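Local coordinates for penicillin-binding protein 2B (Streptococcus pneumoniae, PDB 2WAD) that is a penicillin-binding transpeptidase that probably forms the peptide cross-links between adjacent glycan strands of the peptidoglycan made during peripheral cell-wall growth, at residues S58-E62 / G302-K306; K338-Y344 / S359-L365; N538-A543 / T568-V574. All coordinates share one frame; numbering follows the deposited sequence.

Interaction 1 of 3, residues S58-E62 / G302-K306. Unlike the reference sequence in segment 302-306: Lys306 (reference Asn).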
ATOM      1  N   SER A  58      17.625 -15.722  -9.186  1.00 48.20           N
ATOM      2  CA  SER A  58      17.371 -16.686  -8.120  1.00 47.50           C
ATOM      3  C   SER A  58      15.921 -16.643  -7.633  1.00 46.66           C
ATOM      4  O   SER A  58      15.060 -16.034  -8.273  1.00 47.42           O
ATOM      5  CB  SER A  58      18.330 -16.460  -6.954  1.00 47.16           C
ATOM      6  OG  SER A  58      19.665 -16.754  -7.326  1.00 46.21           O
ATOM      7  N   ALA A  59      15.673 -17.302  -6.506  1.00 44.84           N
ATOM      8  CA  ALA A  59      14.359 -17.379  -5.872  1.00 44.28           C
ATOM      9  C   ALA A  59      14.057 -16.140  -5.040  1.00 43.42           C
ATOM     10  O   ALA A  59      14.946 -15.609  -4.379  1.00 44.50           O
ATOM     11  CB  ALA A  59      14.276 -18.616  -4.994  1.00 43.11           C
ATOM     12  N   ARG A  60      12.799 -15.708  -5.078  1.00 42.77           N
ATOM     13  CA  ARG A  60      12.315 -14.527  -4.362  1.00 40.90           C
ATOM     14  C   ARG A  60      12.171 -14.839  -2.880  1.00 40.74           C
ATOM     15  O   ARG A  60      11.784 -15.950  -2.516  1.00 40.67           O
ATOM     16  CB  ARG A  60      10.978 -14.056  -4.936  1.00 38.19           C
ATOM     17  CG  ARG A  60      10.585 -12.639  -4.516  1.00 42.23           C
ATOM     18  CD  ARG A  60       9.312 -12.151  -5.212  1.00 38.59           C
ATOM     19  NE  ARG A  60       8.999 -10.754  -4.908  1.00 36.67           N
ATOM     20  CZ  ARG A  60       9.563  -9.707  -5.494  1.00 33.99           C
ATOM     21  NH1 ARG A  60      10.495  -9.897  -6.426  1.00 37.78           N
ATOM     22  NH2 ARG A  60       9.201  -8.478  -5.135  1.00 31.63           N
ATOM     23  N   GLY A  61      12.535 -13.882  -2.030  1.00 39.25           N
ATOM     24  CA  GLY A  61      12.243 -13.992  -0.608  1.00 40.29           C
ATOM     25  C   GLY A  61      10.738 -14.019  -0.382  1.00 40.06           C
ATOM     26  O   GLY A  61       9.956 -13.720  -1.289  1.00 39.51           O
ATOM     27  N   GLU A  62      10.324 -14.386   0.826  1.00 39.82           N
ATOM     28  CA  GLU A  62       8.903 -14.556   1.108  1.00 39.13           C
ATOM     29  C   GLU A  62       8.410 -13.650   2.224  1.00 38.87           C
ATOM     30  O   GLU A  62       9.209 -12.965   2.871  1.00 37.84           O
ATOM     31  CB  GLU A  62       8.602 -16.029   1.400  1.00 40.37           C
ATOM     32  CG  GLU A  62       8.490 -16.881   0.145  1.00 46.52           C
ATOM     33  CD  GLU A  62       8.751 -18.359   0.403  1.00 59.13           C
ATOM     34  OE1 GLU A  62       8.323 -19.220  -0.400  1.00 63.34           O
ATOM     35  OE2 GLU A  62       9.415 -18.669   1.414  1.00 65.48           O
ATOM     36  N   GLY A 302      24.474 -17.689  -6.293  1.00 57.73           N
ATOM     37  CA  GLY A 302      23.225 -17.019  -6.010  1.00 55.42           C
ATOM     38  C   GLY A 302      22.606 -17.545  -4.736  1.00 53.75           C
ATOM     39  O   GLY A 302      22.993 -18.608  -4.242  1.00 52.83           O
ATOM     40  N   SER A 303      21.632 -16.788  -4.241  1.00 50.53           N
ATOM     41  CA  SER A 303      20.848 -17.158  -3.071  1.00 47.86           C
ATOM     42  C   SER A 303      19.430 -16.599  -3.157  1.00 45.98           C
ATOM     43  O   SER A 303      19.189 -15.548  -3.763  1.00 44.25           O
ATOM     44  CB  SER A 303      21.516 -16.642  -1.793  1.00 48.15           C
ATOM     45  OG  SER A 303      21.801 -15.256  -1.893  1.00 48.20           O
ATOM     46  N   LYS A 304      18.510 -17.341  -2.548  1.00 43.07           N
ATOM     47  CA  LYS A 304      17.156 -16.896  -2.279  1.00 41.95           C
ATOM     48  C   LYS A 304      17.148 -15.480  -1.696  1.00 40.77           C
ATOM     49  O   LYS A 304      17.964 -15.139  -0.835  1.00 39.19           O
ATOM     50  CB  LYS A 304      16.485 -17.887  -1.317  1.00 41.63           C
ATOM     51  CG  LYS A 304      15.040 -17.564  -0.962  1.00 39.15           C
ATOM     52  CD  LYS A 304      14.377 -18.767  -0.306  1.00 38.36           C
ATOM     53  CE  LYS A 304      12.940 -18.452   0.089  1.00 45.29           C
ATOM     54  NZ  LYS A 304      12.089 -19.663   0.039  1.00 43.30           N
ATOM     55  N   GLY A 305      16.244 -14.644  -2.192  1.00 38.10           N
ATOM     56  CA  GLY A 305      16.031 -13.342  -1.571  1.00 37.28           C
ATOM     57  C   GLY A 305      15.766 -13.441  -0.077  1.00 37.27           C
ATOM     58  O   GLY A 305      15.538 -14.541   0.450  1.00 34.89           O
ATOM     59  N   LYS A 306      15.828 -12.296   0.606  1.00 34.46           N
ATOM     60  CA  LYS A 306      15.584 -12.280   2.042  1.00 35.72           C
ATOM     61  C   LYS A 306      14.085 -12.174   2.269  1.00 36.58           C
ATOM     62  O   LYS A 306      13.330 -11.949   1.319  1.00 35.65           O
ATOM     63  CB  LYS A 306      16.333 -11.153   2.764  1.00 34.80           C
ATOM     64  CG  LYS A 306      17.873 -11.188   2.639  1.00 39.26           C
ATOM     65  CD  LYS A 306      18.427 -12.607   2.706  1.00 36.88           C
ATOM     66  CE  LYS A 306      19.902 -12.684   2.349  1.00 42.20           C
ATOM     67  NZ  LYS A 306      20.379 -14.102   2.234  1.00 43.11           N
TER
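Ala59 and Gly305 join two irregular segments that run nearly the same way, their end-to-end directions 13° apart, through a short, almost straight hydrogen bond of 2.7 Å from Gly305 N to Ala59 O. The same carbonyl oxygen also receives a CA-H...O contact from Lys304 CA at 3.3 Å. Farther along, Gly61 CA approaches Lys306 O to 3.0 Å in a second CA-H...O contact, close to linear at 165°. Neither Gly61 nor Gly305 has a side chain to hold the backbones apart, and Gly61 CA lies 4.0 Å from Gly305 CA.

Lys304 makes the main side-chain contribution. With CG anti to the backbone N (chi1 -179°) and the chain extended beyond it, the side chain passes Ala59 CB with its CG and then Arg60 O with its CE, ending at the carboxylate of Glu62. The two side chains cross at about a right angle, and Lys304 NZ forms a salt bridge with Glu62 OE2 at 3.2 Å, weak as a hydrogen bond.

Arg60, Gly61 and Glu62 open the Arg-Gly-x-Ile-x-Asp sequence familiar from the N-terminal part of class B penicillin-binding proteins. Each segment leads directly into a strand, and these two strands, 63-64 and 307-310, run parallel in a mixed sheet, so the contact is the approach to that pairing. At the other end Ser58 CB rests 3.4 Å from Ser303 O.

The polar ends also tie the pair to its surroundings: Lys304 NZ donates to Gly557 O, and Ser58 OG hydrogen-bonds Lys279 O. Arg60 and Lys306 take their polar ends to other partners: Arg60 forms salt bridges with Glu269 and Glu273, and Lys306 one with Asp552.

Interaction 2 of 3, residues K338-Y344 / S359-L365. Unlike the reference sequence in segment 359-365: Leu361 (reference Ile).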
ATOM      1  N   LYS A 338     -27.650   2.296   5.966  1.00 40.44           N
ATOM      2  CA  LYS A 338     -28.225   2.071   4.644  1.00 40.45           C
ATOM      3  C   LYS A 338     -27.456   2.763   3.508  1.00 42.71           C
ATOM      4  O   LYS A 338     -27.221   2.168   2.450  1.00 41.32           O
ATOM      5  CB  LYS A 338     -29.679   2.533   4.638  1.00 37.98           C
ATOM      6  CG  LYS A 338     -30.395   2.276   3.318  1.00 46.11           C
ATOM      7  CD  LYS A 338     -31.811   2.848   3.370  1.00 55.59           C
ATOM      8  CE  LYS A 338     -32.530   2.761   2.020  1.00 61.49           C
ATOM      9  NZ  LYS A 338     -33.670   1.796   2.020  1.00 58.99           N
ATOM     10  N   TYR A 339     -27.097   4.028   3.719  1.00 42.31           N
ATOM     11  CA  TYR A 339     -26.317   4.785   2.736  1.00 43.34           C
ATOM     12  C   TYR A 339     -24.857   4.971   3.104  1.00 40.48           C
ATOM     13  O   TYR A 339     -24.218   5.858   2.560  1.00 39.15           O
ATOM     14  CB  TYR A 339     -26.948   6.157   2.516  1.00 46.37           C
ATOM     15  CG  TYR A 339     -28.377   6.014   2.055  1.00 50.07           C
ATOM     16  CD1 TYR A 339     -28.659   5.454   0.819  1.00 54.42           C
ATOM     17  CD2 TYR A 339     -29.434   6.369   2.877  1.00 53.25           C
ATOM     18  CE1 TYR A 339     -29.958   5.287   0.392  1.00 58.81           C
ATOM     19  CE2 TYR A 339     -30.741   6.195   2.468  1.00 60.11           C
ATOM     20  CZ  TYR A 339     -30.994   5.658   1.216  1.00 65.82           C
ATOM     21  OH  TYR A 339     -32.288   5.473   0.771  1.00 70.87           O
ATOM     22  N   SER A 340     -24.353   4.147   4.024  1.00 38.47           N
ATOM     23  CA  SER A 340     -22.950   4.160   4.430  1.00 36.40           C
ATOM     24  C   SER A 340     -22.091   3.349   3.464  1.00 35.66           C
ATOM     25  O   SER A 340     -22.403   2.190   3.182  1.00 37.51           O
ATOM     26  CB  SER A 340     -22.826   3.621   5.858  1.00 30.28           C
ATOM     27  OG  SER A 340     -21.466   3.542   6.244  1.00 37.12           O
ATOM     28  N   GLU A 341     -20.986   3.916   2.986  1.00 38.25           N
ATOM     29  CA  GLU A 341     -20.090   3.178   2.082  1.00 36.54           C
ATOM     30  C   GLU A 341     -19.264   2.077   2.724  1.00 36.05           C
ATOM     31  O   GLU A 341     -18.535   1.392   2.027  1.00 35.14           O
ATOM     32  CB  GLU A 341     -19.049   4.089   1.439  1.00 43.79           C
ATOM     33  CG  GLU A 341     -19.529   5.420   1.014  1.00 48.31           C
ATOM     34  CD  GLU A 341     -19.401   6.413   2.123  1.00 45.39           C
ATOM     35  OE1 GLU A 341     -20.401   6.619   2.845  1.00 44.17           O
ATOM     36  OE2 GLU A 341     -18.305   6.991   2.229  1.00 49.93           O
ATOM     37  N   GLY A 342     -19.310   1.922   4.040  1.00 34.48           N
ATOM     38  CA  GLY A 342     -18.545   0.840   4.651  1.00 37.13           C
ATOM     39  C   GLY A 342     -17.983   1.287   5.985  1.00 32.97           C
ATOM     40  O   GLY A 342     -18.412   2.300   6.486  1.00 29.69           O
ATOM     41  N   VAL A 343     -17.046   0.535   6.553  1.00 33.26           N
ATOM     42  CA  VAL A 343     -16.514   0.893   7.860  1.00 33.80           C
ATOM     43  C   VAL A 343     -15.039   0.486   7.843  1.00 35.14           C
ATOM     44  O   VAL A 343     -14.702  -0.523   7.215  1.00 34.90           O
ATOM     45  CB  VAL A 343     -17.313   0.202   9.000  1.00 33.57           C
ATOM     46  CG1 VAL A 343     -17.225  -1.294   8.838  1.00 32.07           C
ATOM     47  CG2 VAL A 343     -16.781   0.625  10.407  1.00 30.19           C
ATOM     48  N   TYR A 344     -14.177   1.285   8.475  1.00 31.88           N
ATOM     49  CA  TYR A 344     -12.728   1.101   8.386  1.00 31.34           C
ATOM     50  C   TYR A 344     -12.114   1.328   9.769  1.00 31.34           C
ATOM     51  O   TYR A 344     -12.607   2.161  10.522  1.00 37.37           O
ATOM     52  CB  TYR A 344     -12.135   2.103   7.362  1.00 34.42           C
ATOM     53  CG  TYR A 344     -12.649   1.805   5.970  1.00 32.52           C
ATOM     54  CD1 TYR A 344     -11.940   0.969   5.106  1.00 33.23           C
ATOM     55  CD2 TYR A 344     -13.876   2.293   5.553  1.00 31.06           C
ATOM     56  CE1 TYR A 344     -12.429   0.645   3.852  1.00 33.71           C
ATOM     57  CE2 TYR A 344     -14.389   1.955   4.301  1.00 32.99           C
ATOM     58  CZ  TYR A 344     -13.664   1.127   3.462  1.00 38.07           C
ATOM     59  OH  TYR A 344     -14.172   0.788   2.230  1.00 33.59           O
ATOM     60  N   SER A 359      -8.077  -2.643   8.582  1.00 37.66           N
ATOM     61  CA  SER A 359      -9.237  -3.444   8.206  1.00 35.78           C
ATOM     62  C   SER A 359     -10.244  -2.535   7.541  1.00 36.13           C
ATOM     63  O   SER A 359     -10.449  -1.404   7.993  1.00 35.82           O
ATOM     64  CB  SER A 359      -9.920  -4.008   9.464  1.00 36.79           C
ATOM     65  OG  SER A 359      -9.276  -5.182   9.931  1.00 49.32           O
ATOM     66  N   GLY A 360     -10.930  -3.046   6.526  1.00 33.81           N
ATOM     67  CA  GLY A 360     -11.977  -2.253   5.903  1.00 36.63           C
ATOM     68  C   GLY A 360     -13.051  -3.141   5.309  1.00 40.19           C
ATOM     69  O   GLY A 360     -12.776  -4.247   4.839  1.00 41.56           O
ATOM     70  N   LEU A 361     -14.287  -2.665   5.355  1.00 40.05           N
ATOM     71  CA  LEU A 361     -15.395  -3.421   4.794  1.00 40.36           C
ATOM     72  C   LEU A 361     -16.118  -2.444   3.901  1.00 38.25           C
ATOM     73  O   LEU A 361     -16.518  -1.384   4.351  1.00 42.17           O
ATOM     74  CB  LEU A 361     -16.340  -3.900   5.894  1.00 40.83           C
ATOM     75  CG  LEU A 361     -17.381  -4.937   5.468  1.00 43.76           C
ATOM     76  CD1 LEU A 361     -16.738  -6.156   4.852  1.00 42.86           C
ATOM     77  CD2 LEU A 361     -18.274  -5.323   6.635  1.00 33.56           C
ATOM     78  N   LYS A 362     -16.264  -2.793   2.632  1.00 39.10           N
ATOM     79  CA  LYS A 362     -16.831  -1.883   1.669  1.00 36.21           C
ATOM     80  C   LYS A 362     -18.269  -2.286   1.443  1.00 37.26           C
ATOM     81  O   LYS A 362     -18.581  -3.471   1.267  1.00 37.55           O
ATOM     82  CB  LYS A 362     -16.037  -1.973   0.369  1.00 40.39           C
ATOM     83  CG  LYS A 362     -16.516  -1.042  -0.707  1.00 37.63           C
ATOM     84  CD  LYS A 362     -15.670  -1.300  -1.948  1.00 53.16           C
ATOM     85  CE  LYS A 362     -15.838  -0.192  -2.979  1.00 58.38           C
ATOM     86  NZ  LYS A 362     -17.242  -0.136  -3.443  1.00 71.67           N
ATOM     87  N   HIS A 363     -19.146  -1.289   1.478  1.00 35.59           N
ATOM     88  CA  HIS A 363     -20.560  -1.500   1.221  1.00 35.67           C
ATOM     89  C   HIS A 363     -20.954  -0.778  -0.065  1.00 36.15           C
ATOM     90  O   HIS A 363     -21.046   0.454  -0.092  1.00 33.64           O
ATOM     91  CB  HIS A 363     -21.415  -1.016   2.415  1.00 34.71           C
ATOM     92  CG  HIS A 363     -22.895  -1.104   2.189  1.00 32.48           C
ATOM     93  ND1 HIS A 363     -23.753  -0.049   2.407  1.00 36.35           N
ATOM     94  CD2 HIS A 363     -23.669  -2.128   1.749  1.00 39.31           C
ATOM     95  CE1 HIS A 363     -24.988  -0.414   2.110  1.00 36.91           C
ATOM     96  NE2 HIS A 363     -24.966  -1.675   1.712  1.00 33.19           N
ATOM     97  N   ASP A 364     -21.222  -1.562  -1.107  1.00 38.49           N
ATOM     98  CA  ASP A 364     -21.610  -1.068  -2.431  1.00 38.17           C
ATOM     99  C   ASP A 364     -23.003  -0.462  -2.413  1.00 43.08           C
ATOM    100  O   ASP A 364     -23.985  -1.169  -2.146  1.00 42.49           O
ATOM    101  CB  ASP A 364     -21.637  -2.260  -3.393  1.00 41.50           C
ATOM    102  CG  ASP A 364     -21.583  -1.842  -4.850  1.00 40.30           C
ATOM    103  OD1 ASP A 364     -22.401  -0.991  -5.261  1.00 44.25           O
ATOM    104  OD2 ASP A 364     -20.711  -2.367  -5.577  1.00 44.38           O
ATOM    105  N   LEU A 365     -23.105   0.829  -2.727  1.00 41.38           N
ATOM    106  CA  LEU A 365     -24.383   1.520  -2.626  1.00 43.64           C
ATOM    107  C   LEU A 365     -25.312   1.210  -3.800  1.00 46.14           C
ATOM    108  O   LEU A 365     -26.458   1.644  -3.804  1.00 49.82           O
ATOM    109  CB  LEU A 365     -24.212   3.036  -2.465  1.00 40.63           C
ATOM    110  CG  LEU A 365     -23.342   3.490  -1.298  1.00 40.81           C
ATOM    111  CD1 LEU A 365     -23.424   5.003  -1.172  1.00 41.67           C
ATOM    112  CD2 LEU A 365     -23.859   2.819  -0.019  1.00 40.26           C
TER
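His363 holds segment 338-344 with two hydrogen bonds. Its ring nitrogen ND1 donates to Ser340 O at 2.7 Å, with that oxygen in the ring plane and the donor nearly along the C=O axis; CG anti to the backbone N (chi1 176°) carries the ring across to it. Lys338 O also lies at the ring edge, 3.4 Å from CE1. The backbone His363 N donates to Glu341 O at 2.8 Å, the bond straight but the donor well above the carbonyl plane. Beyond this, Val343 and Leu361 form an antiparallel hydrogen-bonded pair, flanked by the non-hydrogen-bonded pairs Gly342-Lys362 and Tyr344-Gly360.

These are the strands of a beta hairpin in the antiparallel sheet of the transpeptidase domain, a member of the beta-lactamase clan. On one face, Val343 CG1 meets Leu361 CB at 4.0 Å, and both side chains pack against helix 314-334. On the other, the Tyr344 ring meets Gly360 obliquely, with CD1 3.3 Å from Gly360 CA, while Leu361 N lies over one ring face. The Tyr344 and Lys362 side chains lie side by side, and the tyrosine hydroxyl hydrogen-bonds Asp373. Past the strands, Leu365 CD2 abuts Ser340 O at 3.6 Å.

Interaction 3 of 3, residues N538-A543 / T568-V574. Unlike the reference sequence in segment 538-543: Leu542 (reference Val). Unlike the reference sequence in segment 568-574: Thr568 (reference Pro), Lys569 (reference Thr), Ile571 (reference Met).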
ATOM      1  N   ASN A 538       2.937  11.722  22.618  1.00 41.31           N
ATOM      2  CA  ASN A 538       3.328  13.050  23.104  1.00 44.67           C
ATOM      3  C   ASN A 538       3.848  14.038  22.073  1.00 43.44           C
ATOM      4  O   ASN A 538       4.750  14.828  22.357  1.00 42.47           O
ATOM      5  CB  ASN A 538       4.270  12.925  24.300  1.00 46.09           C
ATOM      6  CG  ASN A 538       3.580  12.252  25.489  1.00 49.92           C
ATOM      7  OD1 ASN A 538       2.449  12.595  25.831  1.00 55.85           O
ATOM      8  ND2 ASN A 538       4.234  11.261  26.082  1.00 49.45           N
ATOM      9  N   GLY A 539       3.274  13.974  20.874  1.00 41.40           N
ATOM     10  CA  GLY A 539       3.531  14.968  19.829  1.00 38.71           C
ATOM     11  C   GLY A 539       4.585  14.544  18.824  1.00 36.11           C
ATOM     12  O   GLY A 539       4.837  15.232  17.851  1.00 37.04           O
ATOM     13  N   VAL A 540       5.229  13.417  19.060  1.00 36.58           N
ATOM     14  CA  VAL A 540       6.176  12.878  18.091  1.00 37.56           C
ATOM     15  C   VAL A 540       5.514  11.896  17.123  1.00 38.49           C
ATOM     16  O   VAL A 540       5.160  10.768  17.454  1.00 35.75           O
ATOM     17  CB  VAL A 540       7.385  12.203  18.762  1.00 38.15           C
ATOM     18  CG1 VAL A 540       8.268  11.549  17.699  1.00 33.30           C
ATOM     19  CG2 VAL A 540       8.150  13.230  19.612  1.00 35.95           C
ATOM     20  N   ARG A 541       5.358  12.364  15.896  1.00 39.61           N
ATOM     21  CA  ARG A 541       4.595  11.643  14.899  1.00 38.14           C
ATOM     22  C   ARG A 541       5.491  10.623  14.216  1.00 37.36           C
ATOM     23  O   ARG A 541       6.609  10.936  13.830  1.00 35.67           O
ATOM     24  CB  ARG A 541       4.124  12.663  13.889  1.00 37.31           C
ATOM     25  CG  ARG A 541       3.311  12.105  12.738  1.00 37.68           C
ATOM     26  CD  ARG A 541       2.891  13.319  11.927  1.00 43.91           C
ATOM     27  NE  ARG A 541       2.450  12.865  10.634  1.00 47.34           N
ATOM     28  CZ  ARG A 541       2.946  13.263   9.474  1.00 40.09           C
ATOM     29  NH1 ARG A 541       3.871  14.203   9.398  1.00 38.50           N
ATOM     30  NH2 ARG A 541       2.448  12.716   8.380  1.00 35.84           N
ATOM     31  N   LEU A 542       5.009   9.395  14.099  1.00 35.70           N
ATOM     32  CA  LEU A 542       5.831   8.283  13.650  1.00 35.17           C
ATOM     33  C   LEU A 542       5.254   7.690  12.371  1.00 37.75           C
ATOM     34  O   LEU A 542       4.038   7.587  12.221  1.00 34.40           O
ATOM     35  CB  LEU A 542       5.878   7.213  14.737  1.00 35.59           C
ATOM     36  CG  LEU A 542       6.525   7.507  16.101  1.00 38.29           C
ATOM     37  CD1 LEU A 542       6.649   6.188  16.895  1.00 31.70           C
ATOM     38  CD2 LEU A 542       7.907   8.172  15.975  1.00 31.93           C
ATOM     39  N   ALA A 543       6.122   7.350  11.419  1.00 38.07           N
ATOM     40  CA  ALA A 543       5.663   6.701  10.206  1.00 35.59           C
ATOM     41  C   ALA A 543       5.132   5.325  10.584  1.00 35.44           C
ATOM     42  O   ALA A 543       5.792   4.573  11.312  1.00 34.46           O
ATOM     43  CB  ALA A 543       6.804   6.558   9.191  1.00 35.66           C
ATOM     44  N   THR A 568      12.307   2.677  14.168  1.00 43.51           N
ATOM     45  CA  THR A 568      11.235   3.646  14.303  1.00 43.19           C
ATOM     46  C   THR A 568      11.623   4.953  13.613  1.00 44.14           C
ATOM     47  O   THR A 568      12.750   5.407  13.765  1.00 45.43           O
ATOM     48  CB  THR A 568      10.977   3.921  15.776  1.00 38.53           C
ATOM     49  OG1 THR A 568      10.415   2.744  16.362  1.00 40.25           O
ATOM     50  CG2 THR A 568      10.019   5.085  15.925  1.00 35.48           C
ATOM     51  N   LYS A 569      10.700   5.577  12.892  1.00 42.63           N
ATOM     52  CA  LYS A 569      11.068   6.764  12.135  1.00 43.42           C
ATOM     53  C   LYS A 569      10.259   7.981  12.549  1.00 41.31           C
ATOM     54  O   LYS A 569       9.060   8.036  12.299  1.00 39.74           O
ATOM     55  CB  LYS A 569      10.903   6.509  10.635  1.00 45.99           C
ATOM     56  CG  LYS A 569      11.578   7.546   9.742  1.00 55.21           C
ATOM     57  CD  LYS A 569      11.155   7.366   8.288  1.00 67.75           C
ATOM     58  CE  LYS A 569      11.454   5.956   7.766  1.00 70.59           C
ATOM     59  NZ  LYS A 569      10.898   5.741   6.394  1.00 68.49           N
ATOM     60  N   GLU A 570      10.918   8.947  13.182  1.00 39.25           N
ATOM     61  CA  GLU A 570      10.284  10.188  13.603  1.00 40.58           C
ATOM     62  C   GLU A 570      10.189  11.163  12.433  1.00 41.33           C
ATOM     63  O   GLU A 570      11.192  11.402  11.751  1.00 42.58           O
ATOM     64  CB  GLU A 570      11.058  10.832  14.753  1.00 40.74           C
ATOM     65  CG  GLU A 570      11.142   9.953  15.963  1.00 46.35           C
ATOM     66  CD  GLU A 570      12.438   9.175  16.045  1.00 50.10           C
ATOM     67  OE1 GLU A 570      13.125   9.020  15.014  1.00 49.85           O
ATOM     68  OE2 GLU A 570      12.767   8.723  17.158  1.00 57.48           O
ATOM     69  N   ILE A 571       8.995  11.706  12.199  1.00 36.86           N
ATOM     70  CA  ILE A 571       8.741  12.566  11.045  1.00 38.87           C
ATOM     71  C   ILE A 571       8.789  14.055  11.410  1.00 38.61           C
ATOM     72  O   ILE A 571       9.305  14.885  10.650  1.00 35.11           O
ATOM     73  CB  ILE A 571       7.372  12.256  10.381  1.00 40.17           C
ATOM     74  CG1 ILE A 571       7.301  10.781   9.957  1.00 42.71           C
ATOM     75  CG2 ILE A 571       7.115  13.166   9.155  1.00 38.09           C
ATOM     76  CD1 ILE A 571       6.015  10.399   9.217  1.00 33.59           C
ATOM     77  N   ASN A 572       8.221  14.382  12.567  1.00 38.20           N
ATOM     78  CA  ASN A 572       8.216  15.737  13.110  1.00 39.44           C
ATOM     79  C   ASN A 572       7.749  15.687  14.557  1.00 40.02           C
ATOM     80  O   ASN A 572       7.285  14.643  15.023  1.00 38.33           O
ATOM     81  CB  ASN A 572       7.285  16.649  12.312  1.00 40.91           C
ATOM     82  CG  ASN A 572       5.841  16.172  12.324  1.00 44.33           C
ATOM     83  OD1 ASN A 572       5.513  15.202  11.657  1.00 39.10           O
ATOM     84  ND2 ASN A 572       4.975  16.861  13.063  1.00 43.64           N
ATOM     85  N   LYS A 573       7.873  16.816  15.251  1.00 39.96           N
ATOM     86  CA  LYS A 573       7.346  16.951  16.605  1.00 39.84           C
ATOM     87  C   LYS A 573       6.348  18.083  16.553  1.00 38.69           C
ATOM     88  O   LYS A 573       6.732  19.165  16.147  1.00 39.54           O
ATOM     89  CB  LYS A 573       8.444  17.344  17.594  1.00 39.85           C
ATOM     90  CG  LYS A 573       8.026  17.153  19.036  1.00 43.71           C
ATOM     91  CD  LYS A 573       9.039  17.720  20.027  1.00 48.83           C
ATOM     92  CE  LYS A 573       8.658  17.370  21.455  1.00 44.77           C
ATOM     93  NZ  LYS A 573       7.242  17.747  21.692  1.00 47.87           N
ATOM     94  N   VAL A 574       5.100  17.846  16.966  1.00 36.90           N
ATOM     95  CA  VAL A 574       4.087  18.898  17.007  1.00 34.38           C
ATOM     96  C   VAL A 574       4.560  20.064  17.883  1.00 37.01           C
ATOM     97  O   VAL A 574       5.047  19.861  18.995  1.00 34.81           O
ATOM     98  CB  VAL A 574       2.705  18.369  17.526  1.00 37.38           C
ATOM     99  CG1 VAL A 574       1.652  19.519  17.568  1.00 28.54           C
ATOM    100  CG2 VAL A 574       2.215  17.156  16.663  1.00 27.91           C
TER
HETATM  101  O   HOH W   1       4.938  17.969  20.881  1.00 42.95           O
HETATM  102  O   HOH W   2       8.133   4.340  12.352  1.00 39.06           O
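Arg541 and Asn572 meet through their side chains as well as their backbones. Arg541 NH1 donates to Asn572 OD1 at 3.0 Å, with the oxygen at the guanidinium edge, near its plane. The amide is turned 53° from the guanidinium, and the donor is tilted from the amide carbonyl plane. Asn572 reaches this position with CG between its backbone N and carbonyl carbon (chi1 60°). Ile571 packs on the same group: CD1 lies 4.2 Å above the guanidinium plane of Arg541, over its centre, and CG2 touches NH1.

Arg541 N donates to Asn572 O, whereas Arg541 O accepts from Ile571 N at 3.0 Å. One residue thus faces two, as in a classic beta bulge, between the pairs Val540-Lys573 and Leu542-Glu570. On the face opposite Arg541, Glu570 CG lies 3.7 Å from both Val540 CG1 and Leu542 CD2, and both Leu542 methyls rest on Thr568 CG2. Water 2 bridges Ala543 O and Lys569 N beyond the direct bond from Ala543 N to Lys569 O.

A Schellman motif with Asn538 as its C-prime residue ends helix 525-536 and leads into this two-stranded antiparallel sheet. The guanidinium is anchored back on that helix by Gln530, while Asn572 ND2 hydrogen-bonds Glu484 O at the end of helix 471-484.

In the fold
The three contacts follow one another along the chain without nesting or crossing, and none touches another. Interaction 1 closes the longest loop, bringing segment 58-62, before strand 63-64, back beside the segment that leads into strand 307-310. Interaction 2 then closes a short hairpin between strands 342-348 and 355-363 of the transpeptidase domain's antiparallel sheet, ahead of Ser386, the serine thought to form the acyl-ester intermediate. Interaction 3, after helix 525-536, encloses strands 547-553 and 559-565. Those strands extend the mixed sheet that begins with 63-64 and 307-310, so the excursion enclosed by interaction 3 reaches back to the sheet that interaction 1 leads into, linking the two regions.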